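Local coordinates for protein hydrazine synthase beta subunit (Candidatus Kuenenia stuttgartiensis, PDB 5C2V) that forms the beta-propeller subunit of hydrazine synthase, the complex that condenses nitric oxide with ammonium, and may modulate hydroxylamine passage between the gamma and alpha active sites, at residues 215-218 against 224-227; 205-210 against 268-273; 287-292 against 296-301; 244-249 against 277-282; 14-19 against 143-148. All coordinates share one frame; numbering follows the deposited sequence.

From the N terminus, contact 5 closes the first and longest loop, setting the inner strands of the first and fourth propeller blades across the central axis from each other. The chain then enters strand 203-211, where contact 2 opens. Contact 1 opens and closes within that loop, tying a long hairpin connection to the start of strand 226-234. Contact 4 opens at 244-249 before contact 2 has closed and closes after it, so the two cross; together they join neighbouring blades. Contact 3 follows in series, folding helix 283-291 against helix 295-301. Contact 2 touches contacts 1, 4 and 5, and contact 4 also meets contacts 1 and 3.

Contact 1. Residues 215-218 against 224-227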
# COMPACT_ATOMS: atom_id res chain seq x y z
N LEU B 215 -35.91 0.02 13.76
CA LEU B 215 -35.47 0.55 12.48
C LEU B 215 -36.61 0.51 11.48
O LEU B 215 -37.50 -0.33 11.57
CB LEU B 215 -34.29 -0.27 11.94
CG LEU B 215 -32.93 -0.20 12.64
CD1 LEU B 215 -31.91 -1.03 11.88
CD2 LEU B 215 -32.47 1.24 12.77
N PRO B 216 -36.59 1.45 10.52
CA PRO B 216 -37.59 1.50 9.46
C PRO B 216 -37.55 0.24 8.62
O PRO B 216 -36.48 -0.35 8.47
CB PRO B 216 -37.17 2.72 8.63
CG PRO B 216 -36.36 3.55 9.55
CD PRO B 216 -35.65 2.58 10.44
N VAL B 217 -38.68 -0.18 8.07
CA VAL B 217 -38.66 -1.33 7.19
C VAL B 217 -38.51 -0.79 5.78
O VAL B 217 -39.43 -0.18 5.22
CB VAL B 217 -39.93 -2.19 7.33
CG1 VAL B 217 -39.79 -3.48 6.55
CG2 VAL B 217 -40.21 -2.48 8.79
N CYS B 218 -37.33 -1.02 5.20
CA CYS B 218 -36.94 -0.37 3.96
C CYS B 218 -36.42 -1.37 2.94
O CYS B 218 -37.02 -1.55 1.89
CB CYS B 218 -35.88 0.70 4.24
SG CYS B 218 -36.52 2.16 5.09
N GLN B 224 -31.53 -6.21 7.49
CA GLN B 224 -32.05 -4.97 8.06
C GLN B 224 -33.27 -5.21 8.95
O GLN B 224 -33.49 -4.48 9.91
CB GLN B 224 -32.41 -3.98 6.95
CG GLN B 224 -32.96 -2.66 7.49
CD GLN B 224 -33.94 -2.01 6.55
OE1 GLN B 224 -33.86 -2.17 5.33
NE2 GLN B 224 -34.88 -1.26 7.11
N VAL B 225 -34.05 -6.22 8.61
CA VAL B 225 -35.25 -6.53 9.37
C VAL B 225 -34.99 -7.70 10.31
O VAL B 225 -35.04 -7.55 11.53
CB VAL B 225 -36.44 -6.87 8.44
CG1 VAL B 225 -37.68 -7.20 9.26
CG2 VAL B 225 -36.71 -5.71 7.50
N PHE B 226 -34.70 -8.86 9.74
CA PHE B 226 -34.37 -10.04 10.53
C PHE B 226 -33.01 -10.62 10.19
O PHE B 226 -32.61 -10.68 9.02
CB PHE B 226 -35.43 -11.13 10.33
CG PHE B 226 -36.62 -11.00 11.23
CD1 PHE B 226 -36.53 -11.31 12.58
CD2 PHE B 226 -37.84 -10.56 10.73
CE1 PHE B 226 -37.62 -11.20 13.41
CE2 PHE B 226 -38.94 -10.44 11.56
CZ PHE B 226 -38.83 -10.76 12.90
N THR B 227 -32.28 -11.04 11.22
CA THR B 227 -31.13 -11.91 11.03
C THR B 227 -31.42 -13.20 11.78
O THR B 227 -32.26 -13.22 12.68
CB THR B 227 -29.81 -11.30 11.55
OG1 THR B 227 -29.88 -11.13 12.97
CG2 THR B 227 -29.55 -9.95 10.89
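Gln224 and Val225 pack against residues 215-218 inside the long connection between strands 203-211 and 226-234, a loop-to-loop contact at the periphery of a propeller blade. Gln224 carries most of it. Its CG stands anti to the backbone N (chi1 180°) and the chain runs on extended, which takes the amide to the bend of Pro216, Val217 and Cys218. There the flat end lies beside the backbone and against Cys218, but its detailed placing is doubtful at this resolution, since NE2 is modelled too close to Pro216 O. The hydrogen bond modelled for the amide runs from the backbone N of Glu219, the residue after Cys218, to OE1. A second, apolar touch joins the valines. Val217 CG1 meets Val225 CG2 at 3.9 Å, the two branched side chains crossing obliquely. Leu215 CD1 comes near Gln224 O more loosely, at 4.3 Å. Other subunits close over the loop: Trp85 of the gamma subunit packs on Pro216 and Cys218, and Phe569 of the alpha subunit packs on Gln224. Val225 has a bound heme c about 5 Å from its side chain. Just past it, strand 226-234 sets off antiparallel to strand 203-211, with Thr227 backbone-bonded to Thr210, so the loop joins the end of strand 203-211 to the start of strand 226-234.

Contact 2. Residues 205-210 against 268-273; sequences AVTHQT and LYIGVR
Two apolar pairs, Ala205 with Leu268 and Thr207 with Ile270, join strand 203-211 of one propeller blade to strand 267-272 of the next. Each strand is the second in its four-stranded sheet, and the pairs are two residues apart on both, so one face of each strand does the touching. The larger share falls to Thr207 and Ile270, which reach toward each other tip to tip. Thr207 CG2 lies 3.8 Å from Ile270 CG2 and 3.9 Å from Ile270 CD1, sitting over the fork of the isoleucine, between its CG2 and CD1 branches. One step back, Ala205 CB meets Leu268 CD2 at 3.9 Å. The CA atoms are 8.7 Å apart at Ala205 and Leu268 and 8.0 Å at Thr207 and Ile270; beyond that the strands diverge.

Polar interactions run alongside the apolar ones instead of through them. With chi1 at 42°, Thr207 places OG1 between its backbone N and carbonyl carbon and turns it away from the methyl contact; this hydroxyl is hydrogen-bonded to the carbonyl O of Tyr257, in strand 256-261, the inner strand of the neighbouring blade. Met259 fills in beside Ala205 and Thr207.

Between these two segments the touching is done by aliphatic carbons, mostly methyls, while the Thr207 hydroxyl is satisfied by a backbone carbonyl, giving an interface held by apolar burial.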
# COMPACT_ATOMS: atom_id res chain seq x y z
N ALA B 205 -27.10 -24.59 23.49
CA ALA B 205 -27.35 -23.91 22.23
C ALA B 205 -28.84 -23.58 22.10
O ALA B 205 -29.69 -24.40 22.44
CB ALA B 205 -26.89 -24.76 21.06
N VAL B 206 -29.13 -22.37 21.62
CA VAL B 206 -30.50 -21.92 21.42
C VAL B 206 -30.67 -21.24 20.07
O VAL B 206 -30.03 -20.23 19.79
CB VAL B 206 -30.94 -20.94 22.53
CG1 VAL B 206 -32.30 -20.34 22.21
CG2 VAL B 206 -30.95 -21.63 23.89
N THR B 207 -31.54 -21.79 19.23
CA THR B 207 -31.82 -21.20 17.92
C THR B 207 -32.89 -20.12 18.02
O THR B 207 -33.92 -20.31 18.68
CB THR B 207 -32.28 -22.25 16.90
OG1 THR B 207 -33.20 -23.16 17.52
CG2 THR B 207 -31.10 -23.03 16.36
N HIS B 208 -32.66 -18.98 17.37
CA HIS B 208 -33.60 -17.88 17.40
C HIS B 208 -33.36 -16.87 16.28
O HIS B 208 -32.49 -17.06 15.43
CB HIS B 208 -33.55 -17.17 18.75
CG HIS B 208 -32.25 -16.46 19.01
ND1 HIS B 208 -32.02 -15.17 18.60
CD2 HIS B 208 -31.12 -16.87 19.63
CE1 HIS B 208 -30.80 -14.81 18.96
NE2 HIS B 208 -30.23 -15.82 19.58
N GLN B 209 -34.14 -15.79 16.30
CA GLN B 209 -33.98 -14.71 15.34
C GLN B 209 -33.69 -13.39 16.04
O GLN B 209 -34.10 -13.18 17.18
CB GLN B 209 -35.23 -14.57 14.47
CG GLN B 209 -35.34 -15.60 13.37
CD GLN B 209 -36.50 -15.31 12.43
OE1 GLN B 209 -37.61 -15.01 12.86
NE2 GLN B 209 -36.24 -15.40 11.13
N THR B 210 -32.97 -12.51 15.35
CA THR B 210 -32.74 -11.16 15.84
C THR B 210 -33.44 -10.16 14.94
O THR B 210 -33.02 -9.92 13.81
CB THR B 210 -31.23 -10.83 15.88
OG1 THR B 210 -30.55 -11.80 16.68
CG2 THR B 210 -31.00 -9.43 16.44
N LEU B 268 -23.08 -29.50 15.53
CA LEU B 268 -24.44 -29.07 15.85
C LEU B 268 -25.31 -29.11 14.60
O LEU B 268 -24.89 -28.68 13.52
CB LEU B 268 -24.43 -27.66 16.44
CG LEU B 268 -25.80 -27.13 16.88
CD1 LEU B 268 -26.43 -28.05 17.92
CD2 LEU B 268 -25.69 -25.71 17.43
N TYR B 269 -26.51 -29.65 14.74
CA TYR B 269 -27.42 -29.79 13.61
C TYR B 269 -28.66 -28.92 13.79
O TYR B 269 -29.34 -29.00 14.82
CB TYR B 269 -27.82 -31.26 13.43
CG TYR B 269 -26.64 -32.19 13.23
CD1 TYR B 269 -25.94 -32.69 14.32
CD2 TYR B 269 -26.23 -32.55 11.96
CE1 TYR B 269 -24.86 -33.53 14.15
CE2 TYR B 269 -25.14 -33.40 11.78
CZ TYR B 269 -24.47 -33.88 12.88
OH TYR B 269 -23.39 -34.72 12.71
N ILE B 270 -28.95 -28.08 12.80
CA ILE B 270 -30.05 -27.13 12.90
C ILE B 270 -31.03 -27.25 11.74
O ILE B 270 -30.68 -27.00 10.59
CB ILE B 270 -29.53 -25.68 12.93
CG1 ILE B 270 -28.60 -25.47 14.13
CG2 ILE B 270 -30.69 -24.69 12.98
CD1 ILE B 270 -28.00 -24.08 14.19
N GLY B 271 -32.27 -27.64 12.05
CA GLY B 271 -33.32 -27.60 11.06
C GLY B 271 -33.65 -26.16 10.70
O GLY B 271 -33.98 -25.35 11.57
N VAL B 272 -33.55 -25.84 9.42
CA VAL B 272 -33.92 -24.52 8.93
C VAL B 272 -35.20 -24.67 8.12
O VAL B 272 -35.20 -25.19 7.00
CB VAL B 272 -32.82 -23.89 8.06
CG1 VAL B 272 -33.17 -22.46 7.72
CG2 VAL B 272 -31.48 -23.96 8.78
N ARG B 273 -36.28 -24.16 8.71
CA ARG B 273 -37.64 -24.42 8.27
C ARG B 273 -38.03 -23.56 7.07
O ARG B 273 -38.66 -24.04 6.13
CB ARG B 273 -38.60 -24.19 9.43
CG ARG B 273 -39.97 -24.84 9.29
CD ARG B 273 -40.84 -24.48 10.49
NE ARG B 273 -42.01 -25.34 10.60
CZ ARG B 273 -43.19 -25.07 10.06
NH1 ARG B 273 -43.36 -23.96 9.36
NH2 ARG B 273 -44.20 -25.91 10.21

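Contact 3. Residues 287-292 against 296-301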
# COMPACT_ATOMS: atom_id res chain seq x y z
N LEU B 287 -17.24 -23.28 19.93
CA LEU B 287 -16.86 -23.18 21.33
C LEU B 287 -15.45 -22.63 21.46
O LEU B 287 -15.14 -21.91 22.41
CB LEU B 287 -16.95 -24.55 22.02
CG LEU B 287 -18.36 -25.12 22.20
CD1 LEU B 287 -18.31 -26.48 22.88
CD2 LEU B 287 -19.24 -24.16 22.99
N GLY B 288 -14.59 -22.95 20.50
CA GLY B 288 -13.26 -22.37 20.44
C GLY B 288 -13.35 -20.86 20.29
O GLY B 288 -12.59 -20.12 20.91
N LEU B 289 -14.29 -20.41 19.47
CA LEU B 289 -14.52 -18.99 19.27
C LEU B 289 -15.08 -18.35 20.54
O LEU B 289 -14.73 -17.21 20.87
CB LEU B 289 -15.48 -18.75 18.10
CG LEU B 289 -15.83 -17.30 17.80
CD1 LEU B 289 -14.57 -16.49 17.52
CD2 LEU B 289 -16.80 -17.20 16.63
N VAL B 290 -15.93 -19.07 21.25
CA VAL B 290 -16.54 -18.56 22.47
C VAL B 290 -15.49 -18.39 23.58
O VAL B 290 -15.46 -17.36 24.26
CB VAL B 290 -17.66 -19.48 22.98
CG1 VAL B 290 -18.22 -18.97 24.30
CG2 VAL B 290 -18.77 -19.59 21.94
N ARG B 291 -14.64 -19.39 23.75
CA ARG B 291 -13.62 -19.37 24.80
C ARG B 291 -12.56 -18.30 24.56
O ARG B 291 -12.05 -17.70 25.51
CB ARG B 291 -12.95 -20.74 24.93
CG ARG B 291 -13.88 -21.89 25.26
CD ARG B 291 -13.10 -23.17 25.47
NE ARG B 291 -13.92 -24.37 25.29
CZ ARG B 291 -13.92 -25.12 24.19
NH1 ARG B 291 -13.14 -24.79 23.16
NH2 ARG B 291 -14.70 -26.19 24.11
N SER B 292 -12.23 -18.05 23.30
CA SER B 292 -11.13 -17.16 22.95
C SER B 292 -11.57 -15.72 22.71
O SER B 292 -10.75 -14.87 22.37
CB SER B 292 -10.40 -17.69 21.71
OG SER B 292 -11.27 -17.74 20.60
N GLU B 296 -17.62 -8.44 24.60
CA GLU B 296 -17.66 -7.33 23.66
C GLU B 296 -17.38 -7.80 22.23
O GLU B 296 -18.13 -7.48 21.30
CB GLU B 296 -16.64 -6.26 24.06
CG GLU B 296 -17.21 -4.86 24.18
CD GLU B 296 -16.13 -3.81 24.39
OE1 GLU B 296 -14.93 -4.16 24.31
OE2 GLU B 296 -16.48 -2.64 24.64
N GLU B 297 -16.31 -8.57 22.07
CA GLU B 297 -15.91 -9.06 20.76
C GLU B 297 -16.97 -9.97 20.15
O GLU B 297 -17.22 -9.91 18.95
CB GLU B 297 -14.57 -9.81 20.86
CG GLU B 297 -14.13 -10.50 19.57
CD GLU B 297 -13.70 -9.53 18.48
OE1 GLU B 297 -13.67 -8.30 18.74
OE2 GLU B 297 -13.40 -9.99 17.36
N LEU B 298 -17.60 -10.80 20.98
CA LEU B 298 -18.67 -11.67 20.51
C LEU B 298 -19.90 -10.85 20.10
O LEU B 298 -20.53 -11.14 19.07
CB LEU B 298 -19.05 -12.68 21.59
CG LEU B 298 -18.04 -13.79 21.88
CD1 LEU B 298 -18.42 -14.57 23.12
CD2 LEU B 298 -17.90 -14.71 20.68
N ASP B 299 -20.22 -9.84 20.90
CA ASP B 299 -21.34 -8.96 20.60
C ASP B 299 -21.12 -8.22 19.29
O ASP B 299 -22.07 -7.96 18.54
CB ASP B 299 -21.57 -7.97 21.74
CG ASP B 299 -22.14 -8.62 22.98
OD1 ASP B 299 -22.63 -9.76 22.88
OD2 ASP B 299 -22.09 -7.99 24.06
N TYR B 300 -19.87 -7.87 19.00
CA TYR B 300 -19.55 -7.25 17.72
C TYR B 300 -19.60 -8.28 16.60
O TYR B 300 -19.97 -7.97 15.46
CB TYR B 300 -18.16 -6.59 17.77
CG TYR B 300 -17.72 -6.01 16.44
CD1 TYR B 300 -16.96 -6.76 15.55
CD2 TYR B 300 -18.06 -4.71 16.08
CE1 TYR B 300 -16.55 -6.24 14.34
CE2 TYR B 300 -17.66 -4.18 14.87
CZ TYR B 300 -16.90 -4.95 14.00
OH TYR B 300 -16.50 -4.42 12.79
N LEU B 301 -19.23 -9.52 16.92
CA LEU B 301 -19.14 -10.59 15.93
C LEU B 301 -20.51 -11.15 15.55
O LEU B 301 -20.63 -11.87 14.56
CB LEU B 301 -18.25 -11.72 16.44
CG LEU B 301 -16.73 -11.53 16.30
CD1 LEU B 301 -15.98 -12.69 16.92
CD2 LEU B 301 -16.35 -11.35 14.84
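Leu289 is the first residue of helix 287-291 to meet the following helix, and it does so with both backbone and side chain. Its CG lies anti to the backbone N (chi1 179°), which swings the branch round toward the partner: CD1 ends 4.1 Å from Leu301 CD1, the two leucines meeting at a slant. Leu298 CD2 rests 4.0 Å from the carbonyl O of Leu289, which is hydrogen-bonded to Ser293 OG. Val290 follows with its CB directed away, so it is the backbone that touches, O lying 4.2 Å from Leu298 CD1; the same oxygen is hydrogen-bonded to Lys240 NZ. Leu298 thus fits its two methyls against successive carbonyls at the end of the helix. At Ser292 the helix finishes, and OG turns back to Gly288 O over 2.7 Å. That oxygen also accepts Ser292 N, 3.2 Å away, from the opposite face of its plane, so two bonds fasten the last turn. Leu307 covers Leu289 and Leu301, and Glu297 forms a salt bridge with Arg697 of an alpha subunit. The short segment axes pass 10.9 Å apart, a splayed pair running obliquely, at 131°, joined by a short turn. It is a helical insertion between the third and fourth strands of a propeller blade.

Contact 4. Residues 244-249 against 277-282; sequences LPLDDL and RVTILD
Asp248 OD2, two residues beyond the Leu246 that touches Leu281 and Thr279, is gripped by salt bridges from Arg309 NH2 and Arg315 NH1. The contact itself is apolar. Leu246 CD2 is the probe: it lies 3.9 Å from Leu281 CD1 and, more loosely, 4.4 Å from Thr279 CG2. Thr279 and Leu281 are two apart on strand 277-282, on the same face, so both direct their side chains toward the turn after strand 241-245, and one methyl of Leu246 serves the two. The leucines cross at about a right angle, meeting by single methyls. For Leu246 this depends on CG being placed beside the backbone N (chi1 -71°). Ile270 in the adjoining strand packs on Leu246 as well. Thr279 turns its polar branch elsewhere: OG1 is hydrogen-bonded to Asp253 OD2, while the other oxygen of that carboxylate makes a salt bridge with Arg277 NH2. Asp247 OD1 stays 6.1 Å from Arg277 NH2, too far for a bond, though the opposite charges may attract weakly.

The chemistry is a small patch of methyls between two blades with a buried acid-and-arginine network beside it. The arginines probably keep these carboxylates ionised despite their burial.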
# COMPACT_ATOMS: atom_id res chain seq x y z
N LEU B 244 -24.49 -15.72 17.93
CA LEU B 244 -23.70 -15.93 16.72
C LEU B 244 -24.59 -16.02 15.48
O LEU B 244 -25.69 -16.55 15.54
CB LEU B 244 -22.85 -17.19 16.86
CG LEU B 244 -21.80 -17.16 17.97
CD1 LEU B 244 -21.01 -18.46 18.01
CD2 LEU B 244 -20.86 -15.97 17.79
N PRO B 245 -24.09 -15.50 14.35
CA PRO B 245 -24.86 -15.47 13.09
C PRO B 245 -25.00 -16.84 12.45
O PRO B 245 -24.08 -17.65 12.57
CB PRO B 245 -24.03 -14.54 12.21
CG PRO B 245 -22.64 -14.72 12.70
CD PRO B 245 -22.76 -14.89 14.19
N LEU B 246 -26.16 -17.13 11.87
CA LEU B 246 -26.30 -18.27 10.96
C LEU B 246 -26.25 -17.89 9.48
O LEU B 246 -26.32 -18.76 8.61
CB LEU B 246 -27.61 -19.01 11.25
CG LEU B 246 -27.62 -19.80 12.56
CD1 LEU B 246 -29.03 -20.20 12.95
CD2 LEU B 246 -26.72 -21.02 12.44
N ASP B 247 -26.13 -16.60 9.18
CA ASP B 247 -26.36 -16.12 7.82
C ASP B 247 -25.10 -15.71 7.06
O ASP B 247 -24.14 -15.22 7.65
CB ASP B 247 -27.32 -14.92 7.84
CG ASP B 247 -28.61 -15.22 8.56
OD1 ASP B 247 -29.19 -16.30 8.34
OD2 ASP B 247 -29.06 -14.36 9.35
N ASP B 248 -25.11 -15.93 5.75
CA ASP B 248 -24.15 -15.30 4.86
C ASP B 248 -24.65 -13.89 4.55
O ASP B 248 -25.71 -13.49 5.02
CB ASP B 248 -23.96 -16.09 3.56
CG ASP B 248 -23.40 -17.48 3.81
OD1 ASP B 248 -22.76 -17.69 4.85
OD2 ASP B 248 -23.60 -18.37 2.95
N LEU B 249 -23.89 -13.14 3.76
CA LEU B 249 -24.33 -11.80 3.38
C LEU B 249 -25.57 -11.89 2.50
O LEU B 249 -26.59 -11.26 2.79
CB LEU B 249 -23.21 -11.05 2.64
CG LEU B 249 -23.58 -9.64 2.17
CD1 LEU B 249 -23.81 -8.71 3.35
CD2 LEU B 249 -22.50 -9.07 1.25
N ARG B 277 -33.64 -26.59 4.87
CA ARG B 277 -32.32 -27.23 4.82
C ARG B 277 -31.75 -27.46 6.21
O ARG B 277 -32.14 -26.82 7.16
CB ARG B 277 -31.36 -26.37 4.00
CG ARG B 277 -31.07 -25.01 4.60
CD ARG B 277 -30.50 -24.06 3.56
NE ARG B 277 -30.13 -22.78 4.14
CZ ARG B 277 -29.83 -21.69 3.43
NH1 ARG B 277 -29.87 -21.73 2.11
NH2 ARG B 277 -29.49 -20.57 4.05
N VAL B 278 -30.80 -28.39 6.32
CA VAL B 278 -30.17 -28.65 7.61
C VAL B 278 -28.77 -28.03 7.67
O VAL B 278 -27.89 -28.39 6.89
CB VAL B 278 -30.07 -30.16 7.90
CG1 VAL B 278 -29.31 -30.39 9.20
CG2 VAL B 278 -31.45 -30.78 7.96
N THR B 279 -28.59 -27.10 8.59
CA THR B 279 -27.30 -26.44 8.77
C THR B 279 -26.46 -27.17 9.81
O THR B 279 -26.84 -27.29 10.97
CB THR B 279 -27.46 -24.97 9.18
OG1 THR B 279 -27.94 -24.21 8.07
CG2 THR B 279 -26.13 -24.39 9.64
N ILE B 280 -25.30 -27.67 9.37
CA ILE B 280 -24.39 -28.39 10.25
C ILE B 280 -23.16 -27.55 10.55
O ILE B 280 -22.46 -27.09 9.63
CB ILE B 280 -23.95 -29.73 9.62
CG1 ILE B 280 -25.17 -30.50 9.10
CG2 ILE B 280 -23.17 -30.56 10.63
CD1 ILE B 280 -24.82 -31.78 8.38
N LEU B 281 -22.89 -27.37 11.84
CA LEU B 281 -21.80 -26.53 12.31
C LEU B 281 -20.76 -27.33 13.10
O LEU B 281 -21.08 -28.35 13.72
CB LEU B 281 -22.33 -25.39 13.18
CG LEU B 281 -23.43 -24.50 12.59
CD1 LEU B 281 -23.90 -23.49 13.61
CD2 LEU B 281 -22.92 -23.81 11.33
N ASP B 282 -19.52 -26.83 13.10
CA ASP B 282 -18.43 -27.46 13.84
C ASP B 282 -18.38 -26.85 15.24
O ASP B 282 -18.08 -25.67 15.40
CB ASP B 282 -17.10 -27.26 13.11
CG ASP B 282 -15.97 -28.10 13.68
OD1 ASP B 282 -15.80 -28.13 14.91
OD2 ASP B 282 -15.25 -28.73 12.88

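Contact 5. Residues 14-19 against 143-148; sequences GPFHIT and GPRMVE
Phe16 and Arg145 approach each other across the centre of the propeller with the guanidinium at the rim of the ring. Arg145 NH2 lies at the edge, near the ring plane, 4.4 Å from Phe16 CZ, and so does not sit over the face as a cation-pi pair would. The arginine gets there because CG is anti to its backbone N (chi1 -178°), carrying the chain inward although its CB does not start in that direction. One residue on, His17 and Met146 both leave their strands toward the other, and Met146 CE ends 4.4 Å from His17 NE2, oblique to the imidazole. Their CA atoms are 12.3 Å apart, so only long side chains can span the gap. The two strands, 15-20 and 144-149, are the innermost of the first and fourth blades, and each is entered through a Gly-Pro pair whose glycine has positive phi. Arg273 packs on Phe16 from another blade. Arg145 NH2 has its strong partner in Glu69 of the gamma subunit, in a salt bridge.

The touches across the axis are thus loose, with approaches of 4.4 Å. Glu69 probably helps to offset the positive charges of Arg145 and nearby Arg193, and it links the propeller's centre to the gamma subunit.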
# COMPACT_ATOMS: atom_id res chain seq x y z
N GLY B 14 -48.45 -34.35 8.10
CA GLY B 14 -47.82 -33.08 8.45
C GLY B 14 -46.83 -33.15 9.61
O GLY B 14 -47.05 -32.50 10.63
N PRO B 15 -45.77 -33.97 9.48
CA PRO B 15 -44.92 -34.20 10.66
C PRO B 15 -44.35 -32.91 11.26
O PRO B 15 -43.68 -32.15 10.57
CB PRO B 15 -43.78 -35.06 10.11
CG PRO B 15 -44.28 -35.61 8.81
CD PRO B 15 -45.21 -34.59 8.27
N PHE B 16 -44.61 -32.69 12.55
CA PHE B 16 -44.08 -31.54 13.27
C PHE B 16 -42.82 -31.78 14.12
O PHE B 16 -42.17 -30.83 14.55
CB PHE B 16 -45.18 -30.98 14.17
CG PHE B 16 -45.04 -29.52 14.46
CD1 PHE B 16 -45.32 -28.58 13.49
CD2 PHE B 16 -44.63 -29.09 15.71
CE1 PHE B 16 -45.20 -27.23 13.75
CE2 PHE B 16 -44.51 -27.74 15.99
CZ PHE B 16 -44.79 -26.81 15.01
N HIS B 17 -42.48 -33.05 14.36
CA HIS B 17 -41.42 -33.37 15.32
C HIS B 17 -40.88 -34.77 15.08
O HIS B 17 -41.55 -35.60 14.47
CB HIS B 17 -41.96 -33.23 16.75
CG HIS B 17 -40.90 -33.30 17.81
ND1 HIS B 17 -40.45 -34.49 18.34
CD2 HIS B 17 -40.20 -32.32 18.44
CE1 HIS B 17 -39.52 -34.24 19.25
NE2 HIS B 17 -39.35 -32.93 19.33
N ILE B 18 -39.67 -35.03 15.56
CA ILE B 18 -39.10 -36.37 15.44
C ILE B 18 -38.11 -36.65 16.58
O ILE B 18 -37.45 -35.74 17.08
CB ILE B 18 -38.41 -36.56 14.07
CG1 ILE B 18 -38.14 -38.04 13.80
CG2 ILE B 18 -37.14 -35.72 13.96
CD1 ILE B 18 -37.60 -38.32 12.41
N THR B 19 -38.05 -37.91 16.99
CA THR B 19 -37.08 -38.34 18.00
C THR B 19 -36.71 -39.79 17.73
O THR B 19 -37.22 -40.41 16.80
CB THR B 19 -37.64 -38.20 19.43
OG1 THR B 19 -36.62 -38.56 20.37
CG2 THR B 19 -38.85 -39.09 19.63
N GLY B 143 -44.74 -18.40 28.18
CA GLY B 143 -44.45 -19.16 26.98
C GLY B 143 -43.17 -19.98 26.91
O GLY B 143 -42.38 -19.78 25.98
N PRO B 144 -42.94 -20.88 27.88
CA PRO B 144 -41.81 -21.77 27.63
C PRO B 144 -42.05 -22.63 26.39
O PRO B 144 -43.08 -23.30 26.31
CB PRO B 144 -41.75 -22.65 28.89
CG PRO B 144 -42.59 -21.93 29.91
CD PRO B 144 -43.63 -21.18 29.15
N ARG B 145 -41.12 -22.61 25.44
CA ARG B 145 -41.28 -23.40 24.22
C ARG B 145 -40.85 -24.86 24.39
O ARG B 145 -41.53 -25.78 23.94
CB ARG B 145 -40.48 -22.76 23.08
CG ARG B 145 -40.62 -23.48 21.74
CD ARG B 145 -42.08 -23.65 21.34
NE ARG B 145 -42.21 -24.25 20.02
CZ ARG B 145 -42.53 -23.56 18.92
NH1 ARG B 145 -42.77 -22.26 19.00
NH2 ARG B 145 -42.63 -24.19 17.75
N MET B 146 -39.71 -25.05 25.05
CA MET B 146 -39.08 -26.36 25.16
C MET B 146 -38.23 -26.39 26.42
O MET B 146 -37.78 -25.34 26.89
CB MET B 146 -38.23 -26.64 23.91
CG MET B 146 -37.35 -27.88 23.97
SD MET B 146 -38.28 -29.42 24.08
CE MET B 146 -38.53 -29.79 22.35
N VAL B 147 -38.00 -27.57 26.98
CA VAL B 147 -37.04 -27.69 28.07
C VAL B 147 -35.87 -28.55 27.62
O VAL B 147 -35.87 -29.06 26.51
CB VAL B 147 -37.69 -28.32 29.32
CG1 VAL B 147 -38.73 -27.38 29.91
CG2 VAL B 147 -38.30 -29.67 28.97
N GLU B 148 -34.86 -28.67 28.48
CA GLU B 148 -33.78 -29.63 28.27
C GLU B 148 -33.17 -30.03 29.61
O GLU B 148 -33.03 -29.19 30.49
CB GLU B 148 -32.71 -29.06 27.33
CG GLU B 148 -31.45 -29.90 27.17
CD GLU B 148 -31.62 -31.07 26.21
OE1 GLU B 148 -30.68 -31.31 25.41
OE2 GLU B 148 -32.66 -31.75 26.26